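Side-chain contacts in signal recognition particle 54 kDa protein (Aeropyrum pernix, PDB 7EPK), which is the 54 kDa protein of the signal recognition particle, combining a helical bundle domain, a P-loop-type GTPase domain and a signal peptide binding domain: residues 111-116 with 180-185; 128-133 with 171-176; 145-148 with 153-156; 148-153 with 273-278. All blocks are in the same frame, centred on the assembly; numbering follows the deposited sequence.

Contact 1. Residues 111-116 with 180-185. With GDP (guanosine-5'-diphosphate), chain B.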
loop_
_atom_site.group_PDB
_atom_site.type_symbol
_atom_site.label_atom_id
_atom_site.label_comp_id
_atom_site.label_asym_id
_atom_site.label_seq_id
_atom_site.Cartn_x
_atom_site.Cartn_y
_atom_site.Cartn_z
ATOM N N THR A 111 -12.481 -15.557 18.071
ATOM C CA THR A 111 -11.921 -14.211 18.362
ATOM C C THR A 111 -11.861 -13.372 17.057
ATOM O O THR A 111 -12.347 -12.205 17.039
ATOM C CB THR A 111 -10.576 -14.341 19.104
ATOM O OG1 THR A 111 -10.494 -15.539 19.900
ATOM C CG2 THR A 111 -10.331 -13.133 19.987
ATOM N N THR A 112 -11.317 -13.928 15.971
ATOM C CA THR A 112 -11.171 -13.216 14.674
ATOM C C THR A 112 -12.560 -12.882 14.124
ATOM O O THR A 112 -12.730 -11.771 13.599
ATOM C CB THR A 112 -10.288 -13.991 13.680
ATOM O OG1 THR A 112 -9.034 -14.251 14.317
ATOM C CG2 THR A 112 -10.057 -13.246 12.379
ATOM N N ALA A 113 -13.525 -13.789 14.269
ATOM C CA ALA A 113 -14.945 -13.563 13.891
ATOM C C ALA A 113 -15.463 -12.295 14.588
ATOM O O ALA A 113 -15.946 -11.388 13.861
ATOM C CB ALA A 113 -15.795 -14.777 14.205
ATOM N N GLY A 114 -15.329 -12.218 15.921
ATOM C CA GLY A 114 -15.721 -11.039 16.718
ATOM C C GLY A 114 -14.998 -9.780 16.242
ATOM O O GLY A 114 -15.698 -8.745 15.940
ATOM N N LYS A 115 -13.657 -9.859 16.161
ATOM C CA LYS A 115 -12.771 -8.717 15.811
ATOM C C LYS A 115 -13.189 -8.203 14.437
ATOM O O LYS A 115 -13.240 -6.960 14.224
ATOM C CB LYS A 115 -11.300 -9.150 15.836
ATOM C CG LYS A 115 -10.633 -9.123 17.210
ATOM C CD LYS A 115 -9.814 -10.369 17.556
ATOM C CE LYS A 115 -8.479 -10.465 16.847
ATOM N NZ LYS A 115 -7.424 -9.713 17.564
ATOM N N LEU A 116 -13.505 -9.147 13.551
ATOM C CA LEU A 116 -13.883 -8.875 12.142
ATOM C C LEU A 116 -15.277 -8.251 12.089
ATOM O O LEU A 116 -15.453 -7.333 11.293
ATOM C CB LEU A 116 -13.821 -10.173 11.332
ATOM C CG LEU A 116 -13.883 -9.995 9.818
ATOM C CD1 LEU A 116 -12.686 -9.208 9.309
ATOM C CD2 LEU A 116 -13.947 -11.346 9.133
ATOM N N ILE A 180 -23.363 -7.998 5.728
ATOM C CA ILE A 180 -22.224 -8.949 5.874
ATOM C C ILE A 180 -22.603 -10.020 6.901
ATOM O O ILE A 180 -23.040 -9.650 7.989
ATOM C CB ILE A 180 -20.950 -8.200 6.316
ATOM C CG1 ILE A 180 -20.540 -7.131 5.307
ATOM C CG2 ILE A 180 -19.807 -9.171 6.608
ATOM C CD1 ILE A 180 -19.320 -6.325 5.736
ATOM N N VAL A 181 -22.335 -11.289 6.599
ATOM C CA VAL A 181 -22.511 -12.458 7.512
ATOM C C VAL A 181 -21.178 -13.192 7.608
ATOM O O VAL A 181 -20.673 -13.631 6.573
ATOM C CB VAL A 181 -23.594 -13.417 6.991
ATOM C CG1 VAL A 181 -23.684 -14.664 7.848
ATOM C CG2 VAL A 181 -24.942 -12.732 6.900
ATOM N N ILE A 182 -20.654 -13.336 8.816
ATOM C CA ILE A 182 -19.412 -14.092 9.120
ATOM C C ILE A 182 -19.841 -15.424 9.729
ATOM O O ILE A 182 -20.463 -15.419 10.821
ATOM C CB ILE A 182 -18.502 -13.312 10.079
ATOM C CG1 ILE A 182 -18.123 -11.930 9.540
ATOM C CG2 ILE A 182 -17.277 -14.139 10.412
ATOM C CD1 ILE A 182 -17.447 -11.036 10.573
ATOM N N VAL A 183 -19.500 -16.522 9.072
ATOM C CA VAL A 183 -19.857 -17.872 9.562
ATOM C C VAL A 183 -18.677 -18.483 10.319
ATOM O O VAL A 183 -17.784 -19.004 9.644
ATOM C CB VAL A 183 -20.304 -18.730 8.375
ATOM C CG1 VAL A 183 -20.516 -20.175 8.789
ATOM C CG2 VAL A 183 -21.560 -18.139 7.747
ATOM N N ASP A 184 -18.701 -18.460 11.658
ATOM C CA ASP A 184 -17.674 -19.126 12.511
ATOM C C ASP A 184 -17.842 -20.649 12.385
ATOM O O ASP A 184 -18.975 -21.114 12.197
ATOM C CB ASP A 184 -17.743 -18.659 13.975
ATOM C CG ASP A 184 -16.630 -19.199 14.875
ATOM O OD1 ASP A 184 -15.683 -19.775 14.345
ATOM O OD2 ASP A 184 -16.718 -19.052 16.106
ATOM N N THR A 185 -16.743 -21.395 12.473
ATOM C CA THR A 185 -16.686 -22.863 12.239
ATOM C C THR A 185 -15.887 -23.536 13.360
ATOM O O THR A 185 -15.073 -22.848 14.049
ATOM C CB THR A 185 -16.064 -23.234 10.873
ATOM O OG1 THR A 185 -14.745 -22.686 10.725
ATOM C CG2 THR A 185 -16.897 -22.767 9.699
HETATM P PB GDP B . -10.520 -20.958 17.774
HETATM O O1B GDP B . -10.532 -22.350 18.366
HETATM O O2B GDP B . -9.803 -20.944 16.437
HETATM O O3B GDP B . -11.870 -20.259 17.722
HETATM O O3A GDP B . -9.649 -19.997 18.725
HETATM P PA GDP B . -10.258 -18.952 19.814
HETATM O O1A GDP B . -11.075 -19.801 20.779
HETATM O O2A GDP B . -10.783 -17.690 19.171
HETATM O "O5'" GDP B . -8.993 -18.414 20.635
HETATM C "C5'" GDP B . -7.940 -19.286 21.087
HETATM C "C4'" GDP B . -6.957 -18.432 21.869
HETATM O "O4'" GDP B . -6.320 -17.517 20.967
HETATM C "C3'" GDP B . -7.675 -17.574 22.906
HETATM O "O3'" GDP B . -6.976 -17.654 24.145
HETATM C "C2'" GDP B . -7.680 -16.164 22.333
HETATM O "O2'" GDP B . -7.698 -15.186 23.382
HETATM C "C1'" GDP B . -6.399 -16.168 21.482
HETATM N N9 GDP B . -6.228 -15.163 20.365
HETATM C C8 GDP B . -6.951 -15.042 19.233
HETATM N N7 GDP B . -6.485 -14.041 18.436
HETATM C C5 GDP B . -5.422 -13.524 19.051
HETATM C C6 GDP B . -4.465 -12.453 18.759
HETATM O O6 GDP B . -4.572 -11.782 17.719
HETATM N N1 GDP B . -3.502 -12.199 19.653
HETATM C C2 GDP B . -3.382 -12.899 20.799
HETATM N N2 GDP B . -2.372 -12.591 21.650
HETATM N N3 GDP B . -4.232 -13.905 21.132
HETATM C C4 GDP B . -5.253 -14.252 20.309
#

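Contact 2. Residues 128-133 with 171-176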
loop_
_atom_site.group_PDB
_atom_site.type_symbol
_atom_site.label_atom_id
_atom_site.label_comp_id
_atom_site.label_asym_id
_atom_site.label_seq_id
_atom_site.Cartn_x
_atom_site.Cartn_y
_atom_site.Cartn_z
ATOM N N GLY A 128 -24.014 -9.528 10.904
ATOM C CA GLY A 128 -24.388 -10.710 11.715
ATOM C C GLY A 128 -23.253 -11.725 11.790
ATOM O O GLY A 128 -22.509 -11.822 10.793
ATOM N N LEU A 129 -23.082 -12.392 12.947
ATOM C CA LEU A 129 -22.232 -13.606 13.159
ATOM C C LEU A 129 -23.129 -14.857 13.226
ATOM O O LEU A 129 -24.325 -14.741 13.530
ATOM C CB LEU A 129 -21.403 -13.452 14.440
ATOM C CG LEU A 129 -20.192 -12.511 14.343
ATOM C CD1 LEU A 129 -19.736 -12.019 15.704
ATOM C CD2 LEU A 129 -19.022 -13.182 13.659
ATOM N N VAL A 130 -22.582 -16.026 12.922
ATOM C CA VAL A 130 -23.296 -17.335 12.937
ATOM C C VAL A 130 -22.398 -18.355 13.635
ATOM O O VAL A 130 -21.271 -18.596 13.122
ATOM C CB VAL A 130 -23.606 -17.795 11.506
ATOM C CG1 VAL A 130 -24.090 -19.232 11.454
ATOM C CG2 VAL A 130 -24.584 -16.869 10.809
ATOM N N SER A 131 -22.860 -18.955 14.738
ATOM C CA SER A 131 -22.154 -20.077 15.422
ATOM C C SER A 131 -22.557 -21.405 14.763
ATOM O O SER A 131 -23.679 -21.890 15.008
ATOM C CB SER A 131 -22.389 -20.093 16.924
ATOM O OG SER A 131 -21.573 -21.076 17.565
ATOM N N SER A 132 -21.681 -21.958 13.923
ATOM C CA SER A 132 -21.846 -23.295 13.301
ATOM C C SER A 132 -21.100 -24.336 14.142
ATOM O O SER A 132 -21.449 -25.531 14.015
ATOM C CB SER A 132 -21.354 -23.312 11.878
ATOM O OG SER A 132 -19.963 -23.642 11.831
ATOM N N ASP A 133 -20.085 -23.911 14.911
ATOM C CA ASP A 133 -19.214 -24.817 15.704
ATOM C C ASP A 133 -20.110 -25.625 16.641
ATOM O O ASP A 133 -20.901 -25.015 17.372
ATOM C CB ASP A 133 -18.149 -24.060 16.494
ATOM C CG ASP A 133 -17.130 -24.939 17.209
ATOM O OD1 ASP A 133 -17.231 -26.196 17.083
ATOM O OD2 ASP A 133 -16.218 -24.348 17.884
ATOM N N GLU A 171 -29.915 -17.426 6.574
ATOM C CA GLU A 171 -31.283 -16.970 6.225
ATOM C C GLU A 171 -31.772 -16.011 7.319
ATOM O O GLU A 171 -32.301 -14.928 6.974
ATOM C CB GLU A 171 -32.188 -18.161 5.926
ATOM C CG GLU A 171 -32.085 -18.627 4.474
ATOM C CD GLU A 171 -32.191 -17.536 3.406
ATOM O OE1 GLU A 171 -33.014 -16.577 3.587
ATOM O OE2 GLU A 171 -31.432 -17.628 2.400
ATOM N N ASP A 172 -31.531 -16.331 8.583
ATOM C CA ASP A 172 -32.078 -15.534 9.711
ATOM C C ASP A 172 -31.589 -14.090 9.597
ATOM O O ASP A 172 -32.429 -13.172 9.706
ATOM C CB ASP A 172 -31.663 -16.095 11.069
ATOM C CG ASP A 172 -32.150 -15.205 12.195
ATOM O OD1 ASP A 172 -33.359 -15.307 12.524
ATOM O OD2 ASP A 172 -31.337 -14.390 12.696
ATOM N N LEU A 173 -30.276 -13.935 9.378
ATOM C CA LEU A 173 -29.519 -12.659 9.395
ATOM C C LEU A 173 -29.777 -11.862 8.112
ATOM O O LEU A 173 -29.874 -10.637 8.182
ATOM C CB LEU A 173 -28.037 -12.990 9.555
ATOM C CG LEU A 173 -27.615 -13.476 10.944
ATOM C CD1 LEU A 173 -26.164 -13.939 10.925
ATOM C CD2 LEU A 173 -27.819 -12.385 12.002
ATOM N N LEU A 174 -29.883 -12.521 6.969
ATOM C CA LEU A 174 -30.319 -11.847 5.719
ATOM C C LEU A 174 -31.719 -11.246 5.920
ATOM O O LEU A 174 -31.904 -10.093 5.491
ATOM C CB LEU A 174 -30.254 -12.839 4.553
ATOM C CG LEU A 174 -28.953 -12.807 3.741
ATOM C CD1 LEU A 174 -27.845 -12.036 4.436
ATOM C CD2 LEU A 174 -28.471 -14.207 3.418
ATOM N N SER A 175 -32.634 -11.975 6.583
ATOM C CA SER A 175 -34.034 -11.570 6.907
ATOM C C SER A 175 -34.047 -10.288 7.738
ATOM O O SER A 175 -34.996 -9.498 7.550
ATOM C CB SER A 175 -34.758 -12.644 7.647
ATOM O OG SER A 175 -34.937 -13.767 6.811
ATOM N N ARG A 176 -33.045 -10.120 8.614
ATOM C CA ARG A 176 -32.908 -9.005 9.591
ATOM C C ARG A 176 -31.968 -7.928 9.017
ATOM O O ARG A 176 -31.443 -7.099 9.813
ATOM C CB ARG A 176 -32.420 -9.585 10.925
ATOM C CG ARG A 176 -33.310 -10.698 11.474
ATOM C CD ARG A 176 -32.627 -11.682 12.412
ATOM N NE ARG A 176 -32.173 -11.008 13.620
ATOM C CZ ARG A 176 -31.316 -11.504 14.511
ATOM N NH1 ARG A 176 -30.793 -12.715 14.360
ATOM N NH2 ARG A 176 -30.973 -10.763 15.551
#

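Contact 3. Residues 145-148 with 153-156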
loop_
_atom_site.group_PDB
_atom_site.type_symbol
_atom_site.label_atom_id
_atom_site.label_comp_id
_atom_site.label_asym_id
_atom_site.label_seq_id
_atom_site.Cartn_x
_atom_site.Cartn_y
_atom_site.Cartn_z
ATOM N N ARG A 145 -21.278 -13.608 23.111
ATOM C CA ARG A 145 -20.605 -12.497 23.839
ATOM C C ARG A 145 -20.074 -11.484 22.818
ATOM O O ARG A 145 -20.561 -10.327 22.825
ATOM C CB ARG A 145 -19.457 -13.021 24.714
ATOM C CG ARG A 145 -19.793 -13.202 26.190
ATOM C CD ARG A 145 -19.389 -14.574 26.717
ATOM N NE ARG A 145 -18.054 -14.978 26.283
ATOM C CZ ARG A 145 -17.546 -16.211 26.365
ATOM N NH1 ARG A 145 -16.308 -16.433 25.938
ATOM N NH2 ARG A 145 -18.267 -17.206 26.866
ATOM N N LEU A 146 -19.143 -11.928 21.961
ATOM C CA LEU A 146 -18.404 -11.075 20.982
ATOM C C LEU A 146 -19.389 -10.343 20.058
ATOM O O LEU A 146 -19.071 -9.210 19.676
ATOM C CB LEU A 146 -17.422 -11.933 20.171
ATOM C CG LEU A 146 -16.217 -12.465 20.944
ATOM C CD1 LEU A 146 -15.451 -13.493 20.130
ATOM C CD2 LEU A 146 -15.303 -11.322 21.351
ATOM N N ALA A 147 -20.521 -10.963 19.702
ATOM C CA ALA A 147 -21.493 -10.402 18.737
ATOM C C ALA A 147 -22.111 -9.130 19.321
ATOM O O ALA A 147 -22.076 -8.075 18.641
ATOM C CB ALA A 147 -22.538 -11.425 18.376
ATOM N N GLU A 148 -22.611 -9.202 20.560
ATOM C CA GLU A 148 -23.228 -8.038 21.259
ATOM C C GLU A 148 -22.114 -7.060 21.670
ATOM O O GLU A 148 -22.276 -5.845 21.444
ATOM C CB GLU A 148 -24.113 -8.506 22.422
ATOM C CG GLU A 148 -25.420 -7.727 22.548
ATOM C CD GLU A 148 -26.054 -7.243 21.244
ATOM O OE1 GLU A 148 -26.554 -6.100 21.225
ATOM O OE2 GLU A 148 -26.047 -8.000 20.244
ATOM N N MET A 153 -25.557 -8.490 15.059
ATOM C CA MET A 153 -26.608 -9.519 15.255
ATOM C C MET A 153 -25.945 -10.895 15.386
ATOM O O MET A 153 -24.746 -11.019 15.100
ATOM C CB MET A 153 -27.608 -9.533 14.100
ATOM C CG MET A 153 -28.331 -8.212 13.906
ATOM S SD MET A 153 -29.357 -8.184 12.403
ATOM C CE MET A 153 -29.581 -6.412 12.241
ATOM N N PHE A 154 -26.692 -11.888 15.854
ATOM C CA PHE A 154 -26.174 -13.249 16.131
ATOM C C PHE A 154 -27.225 -14.286 15.753
ATOM O O PHE A 154 -28.431 -13.989 15.728
ATOM C CB PHE A 154 -25.774 -13.403 17.599
ATOM C CG PHE A 154 -25.388 -14.803 18.014
ATOM C CD1 PHE A 154 -24.078 -15.245 17.906
ATOM C CD2 PHE A 154 -26.327 -15.674 18.546
ATOM C CE1 PHE A 154 -23.733 -16.531 18.298
ATOM C CE2 PHE A 154 -25.978 -16.959 18.936
ATOM C CZ PHE A 154 -24.681 -17.388 18.807
ATOM N N TYR A 155 -26.744 -15.480 15.434
ATOM C CA TYR A 155 -27.559 -16.697 15.293
ATOM C C TYR A 155 -26.635 -17.902 15.405
ATOM O O TYR A 155 -25.579 -17.891 14.768
ATOM C CB TYR A 155 -28.309 -16.714 13.971
ATOM C CG TYR A 155 -29.113 -17.970 13.795
ATOM C CD1 TYR A 155 -28.488 -19.181 13.558
ATOM C CD2 TYR A 155 -30.494 -17.963 13.923
ATOM C CE1 TYR A 155 -29.219 -20.343 13.395
ATOM C CE2 TYR A 155 -31.238 -19.123 13.770
ATOM C CZ TYR A 155 -30.594 -20.314 13.501
ATOM O OH TYR A 155 -31.280 -21.469 13.330
ATOM N N GLY A 156 -27.055 -18.897 16.187
ATOM C CA GLY A 156 -26.336 -20.161 16.389
ATOM C C GLY A 156 -27.246 -21.267 16.890
ATOM O O GLY A 156 -28.357 -20.991 17.311
#

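Contact 4. Residues 148-153 with 273-278. With GDP (guanosine-5'-diphosphate), chain B.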
loop_
_atom_site.group_PDB
_atom_site.type_symbol
_atom_site.label_atom_id
_atom_site.label_comp_id
_atom_site.label_asym_id
_atom_site.label_seq_id
_atom_site.Cartn_x
_atom_site.Cartn_y
_atom_site.Cartn_z
ATOM N N GLU A 148 -22.611 -9.202 20.560
ATOM C CA GLU A 148 -23.228 -8.038 21.259
ATOM C C GLU A 148 -22.114 -7.060 21.670
ATOM O O GLU A 148 -22.276 -5.845 21.444
ATOM C CB GLU A 148 -24.113 -8.506 22.422
ATOM C CG GLU A 148 -25.420 -7.727 22.548
ATOM C CD GLU A 148 -26.054 -7.243 21.244
ATOM O OE1 GLU A 148 -26.554 -6.100 21.225
ATOM O OE2 GLU A 148 -26.047 -8.000 20.244
ATOM N N GLU A 149 -20.999 -7.581 22.186
ATOM C CA GLU A 149 -19.756 -6.816 22.478
ATOM C C GLU A 149 -19.332 -5.991 21.255
ATOM O O GLU A 149 -18.763 -4.899 21.461
ATOM C CB GLU A 149 -18.656 -7.793 22.887
ATOM C CG GLU A 149 -17.299 -7.159 23.120
ATOM C CD GLU A 149 -16.350 -8.054 23.904
ATOM O OE1 GLU A 149 -16.852 -8.921 24.665
ATOM O OE2 GLU A 149 -15.112 -7.896 23.755
ATOM N N ALA A 150 -19.568 -6.509 20.044
ATOM C CA ALA A 150 -19.133 -5.922 18.754
ATOM C C ALA A 150 -20.258 -5.068 18.175
ATOM O O ALA A 150 -20.015 -4.272 17.230
ATOM C CB ALA A 150 -18.752 -7.020 17.792
ATOM N N GLY A 151 -21.462 -5.245 18.701
ATOM C CA GLY A 151 -22.648 -4.551 18.173
ATOM C C GLY A 151 -23.058 -5.126 16.833
ATOM O O GLY A 151 -23.328 -4.346 15.916
ATOM N N ALA A 152 -23.118 -6.455 16.745
ATOM C CA ALA A 152 -23.523 -7.223 15.543
ATOM C C ALA A 152 -24.586 -8.242 15.947
ATOM O O ALA A 152 -24.457 -8.808 17.057
ATOM C CB ALA A 152 -22.323 -7.917 14.931
ATOM N N MET A 153 -25.557 -8.490 15.059
ATOM C CA MET A 153 -26.608 -9.519 15.255
ATOM C C MET A 153 -25.945 -10.895 15.386
ATOM O O MET A 153 -24.746 -11.019 15.100
ATOM C CB MET A 153 -27.608 -9.533 14.100
ATOM C CG MET A 153 -28.331 -8.212 13.906
ATOM S SD MET A 153 -29.357 -8.184 12.403
ATOM C CE MET A 153 -29.581 -6.412 12.241
ATOM N N GLU A 273 -5.908 -9.421 22.051
ATOM C CA GLU A 273 -6.982 -10.247 22.651
ATOM C C GLU A 273 -8.313 -9.487 22.626
ATOM O O GLU A 273 -9.373 -10.136 22.664
ATOM C CB GLU A 273 -6.543 -10.653 24.056
ATOM C CG GLU A 273 -6.507 -12.157 24.238
ATOM C CD GLU A 273 -5.683 -12.601 25.423
ATOM O OE1 GLU A 273 -5.886 -12.017 26.510
ATOM O OE2 GLU A 273 -4.818 -13.507 25.243
ATOM N N THR A 274 -8.275 -8.166 22.515
ATOM C CA THR A 274 -9.491 -7.316 22.534
ATOM C C THR A 274 -10.077 -7.284 21.122
ATOM O O THR A 274 -9.305 -7.393 20.147
ATOM C CB THR A 274 -9.229 -5.900 23.075
ATOM O OG1 THR A 274 -9.105 -4.981 21.986
ATOM C CG2 THR A 274 -8.008 -5.821 23.967
ATOM N N LEU A 275 -11.399 -7.135 21.059
ATOM C CA LEU A 275 -12.204 -6.897 19.836
ATOM C C LEU A 275 -11.518 -5.875 18.921
ATOM O O LEU A 275 -11.490 -6.120 17.698
ATOM C CB LEU A 275 -13.565 -6.376 20.292
ATOM C CG LEU A 275 -14.514 -5.933 19.184
ATOM C CD1 LEU A 275 -15.560 -7.011 18.944
ATOM C CD2 LEU A 275 -15.158 -4.591 19.534
ATOM N N GLY A 276 -11.040 -4.763 19.497
ATOM C CA GLY A 276 -10.416 -3.623 18.790
ATOM C C GLY A 276 -9.120 -4.012 18.095
ATOM O O GLY A 276 -8.886 -3.530 16.979
ATOM N N GLU A 277 -8.326 -4.891 18.708
ATOM C CA GLU A 277 -6.978 -5.294 18.219
ATOM C C GLU A 277 -7.093 -6.061 16.885
ATOM O O GLU A 277 -6.754 -7.268 16.844
ATOM C CB GLU A 277 -6.250 -6.118 19.291
ATOM C CG GLU A 277 -6.054 -5.388 20.622
ATOM C CD GLU A 277 -4.834 -5.790 21.448
ATOM O OE1 GLU A 277 -5.000 -6.402 22.529
ATOM O OE2 GLU A 277 -3.711 -5.466 21.022
ATOM N N LEU A 278 -7.489 -5.377 15.806
ATOM C CA LEU A 278 -7.487 -5.957 14.434
ATOM C C LEU A 278 -7.468 -4.864 13.349
ATOM O O LEU A 278 -8.505 -4.182 13.147
ATOM C CB LEU A 278 -8.723 -6.839 14.264
ATOM C CG LEU A 278 -8.780 -7.578 12.931
ATOM C CD1 LEU A 278 -8.398 -9.038 13.135
ATOM C CD2 LEU A 278 -10.155 -7.432 12.296
HETATM P PB GDP B . -10.520 -20.958 17.774
HETATM O O1B GDP B . -10.532 -22.350 18.366
HETATM O O2B GDP B . -9.803 -20.944 16.437
HETATM O O3B GDP B . -11.870 -20.259 17.722
HETATM O O3A GDP B . -9.649 -19.997 18.725
HETATM P PA GDP B . -10.258 -18.952 19.814
HETATM O O1A GDP B . -11.075 -19.801 20.779
HETATM O O2A GDP B . -10.783 -17.690 19.171
HETATM O "O5'" GDP B . -8.993 -18.414 20.635
HETATM C "C5'" GDP B . -7.940 -19.286 21.087
HETATM C "C4'" GDP B . -6.957 -18.432 21.869
HETATM O "O4'" GDP B . -6.320 -17.517 20.967
HETATM C "C3'" GDP B . -7.675 -17.574 22.906
HETATM O "O3'" GDP B . -6.976 -17.654 24.145
HETATM C "C2'" GDP B . -7.680 -16.164 22.333
HETATM O "O2'" GDP B . -7.698 -15.186 23.382
HETATM C "C1'" GDP B . -6.399 -16.168 21.482
HETATM N N9 GDP B . -6.228 -15.163 20.365
HETATM C C8 GDP B . -6.951 -15.042 19.233
HETATM N N7 GDP B . -6.485 -14.041 18.436
HETATM C C5 GDP B . -5.422 -13.524 19.051
HETATM C C6 GDP B . -4.465 -12.453 18.759
HETATM O O6 GDP B . -4.572 -11.782 17.719
HETATM N N1 GDP B . -3.502 -12.199 19.653
HETATM C C2 GDP B . -3.382 -12.899 20.799
HETATM N N2 GDP B . -2.372 -12.591 21.650
HETATM N N3 GDP B . -4.232 -13.905 21.132
HETATM C C4 GDP B . -5.253 -14.252 20.309
#

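Contact 1. Residues 111-116 with 180-185
Ile-182 meets Ala-113 and Leu-116 where the helix that follows the probable P-loop lies on strand 180-184 of the mostly parallel sheet in the GTPase domain. Helix and strand segments run nearly antiparallel, their axes 8.9 Å apart and 170° from each other. The small Ala-113 suits the place where the backbones come nearest, its CA 6.3 Å from that of Asp-184. The apolar contacts form one buried patch. With CG1 of Ile-182 beside its backbone N (chi1 -57°), the two branches part: CG2 goes to Ala-113 CB at 4.1 Å, while CD1 reaches CG of Leu-116 at 3.8 Å. Branched aliphatic chains suit this closed layer, since they fill it without polar ends to satisfy. The polar groups turn elsewhere. Asp-184 touches Ala-113 by its CB alone, and its OD2 is hydrogen-bonded to the hydroxyl of Thr-110; the side chain lies about 5 Å from a bound magnesium ion. On the nucleotide side, the backbone N of Thr-111 donates to GDP O2A at 2.9 Å, a bond to be taken with caution, since that oxygen is crowded in the model. Lys-115 bends along its chain, NZ bonding to Glu-277 O and ending 3.5 Å from GDP O6.

Contact 2. Residues 128-133 with 171-176
Strand 128-131 and helix 171-175 pass each other nearly antiparallel, at 165° and 8.9 Å between axes, with Gly-128 nearest Leu-173 at 6.0 Å between their CA atoms. One side chain carries most of the contact: Leu-173 spreads its two methyl groups over the strand. CD2 rests on the bare CA of Gly-128 at 3.8 Å, so the glycine, having no side chain, lets the leucine settle directly on the backbone. CD1 lies farther along the strand, 3.3 Å from Leu-129 O and close to CG2 of Val-130, the two side chains meeting at a slant. Val-130 presents that methyl because CG2 stands beside its own backbone N, with CG1 anti to it (chi1 169°). A beta-branched valine suits an extended strand, and a leucine suits the inward side of a helix where a broad apolar end is needed. The outer side of the helix is polar. Glu-171 O, near the helix end, is gripped twice from opposite faces of its carbonyl plane, by Ser-175 N at 3.0 Å and by Ser-175 OG at 2.9 Å. Asp-172 and Arg-176, one turn apart, pair through OD2 and NH1 in a salt bridge modelled too short for its length to be trusted, and the same NH1 also bonds to Phe-154 O. Around the contact, Leu-173 further touches Val-181 of strand 180-184 and Met-153 of strand 153-156, while Leu-129 points away to Leu-143 and Ala-147 of helix 139-150, placing strand 127-131 between the two helices.

Contact 3. Residues 145-148 with 153-156
Ala-147 and Phe-154 form the close part of this contact, in which the helix of a beta-alpha-beta unit returns onto the strand that follows it. The methyl of Ala-147 faces the strand and lies 3.9 Å from CB of Phe-154 and 4.1 Å from its CD1, meeting the ring obliquely. It also comes within 4.0 Å of Met-153 O, so a single small group covers both a backbone carbonyl and the root of an aromatic side chain. Alanine suits the place, where the CA atoms of Ala-147 and Phe-154 are 6.1 Å apart and its one methyl bridges the gap. Phe-154 holds CG anti to its backbone N (chi1 173°), which extends the ring past Ala-147 and back along the helix, toward its N-terminal part, instead of burying it beneath the methyl.

The other side is looser. Glu-148 is exposed, and its side chain comes no nearer to the strand than 5.2 Å, as befits a charged residue on the outward part of the helix. Met-153 contributes mainly its backbone here, its side chain leaving in the other direction.

Within the fold, the strand lies at one border of the sheet, beside strand 127-131. The Phe-154 ring meets Tyr-140 of helix 139-150 edge-to-face and also touches Leu-143 and Lys-144 there, whereas Tyr-155 packs on Arg-168 of helix 162-175, so the strand has helices on its two sides.

Contact 4. Residues 148-153 with 273-278
Glu-149 brings its flat carboxylate alongside Leu-275, OE2 lying 4.1 Å from the leucine CB, while a second carboxylate, that of Glu-277, works inside the loop: Glu-273 N donates to its OE1 at 3.2 Å, coming from above the plane, 62° out of it. Glu-273 itself reaches the nucleotide, with CG 3.4 Å from O2' of GDP.

The tighter meeting is apolar. Leu-275 CD1 sits on Ala-150, 3.4 Å from CB, and CD2 turns toward Glu-149 O. CG of Leu-275 is anti to its backbone N (chi1 174°), which carries the two methyls out of the loop to the helix end. The side chain of Glu-149 is extended and runs past the leucine in the opposite direction, meeting it through OE2, with the carboxylate in an exposed position. Gly-151 closes the helix in a Schellman motif; its positive phi (72°) suits glycine, and its N bonds back to Glu-148 O at 2.9 Å. In the facing loop, Thr-274 OG1 takes weak bonds from the N of Gly-276 and of Glu-277, the latter centring an inverse gamma turn. Tyr-118 of helix 109-122 touches both Ala-150 and Leu-275.

The chemistry is thus divided: van der Waals contact joins the two segments, whereas polar bonds shape each from within, so their fit depends on the leucine and alanine matching in form.

From the N terminus, helix 109-122 opens the first loop, which contact 1 closes at strand 180-184. Contact 2 is nested inside it, joining strand 127-131 to helix 162-175, and contact 3 is nested in turn inside contact 2, returning helix 139-150 to strand 153-156 after a short turn. These three bind helices to three neighbouring strands of one sheet. Contact 4 begins where the first segment of contact 3 ends, sharing Glu-148 and Met-153 with it, but reaches on to 273-278; its long loop crosses those of contacts 1 and 2. It thereby ties the end of helix 139-150 to the loop before strand 278-280, and contacts 1 and 4 both touch GDP.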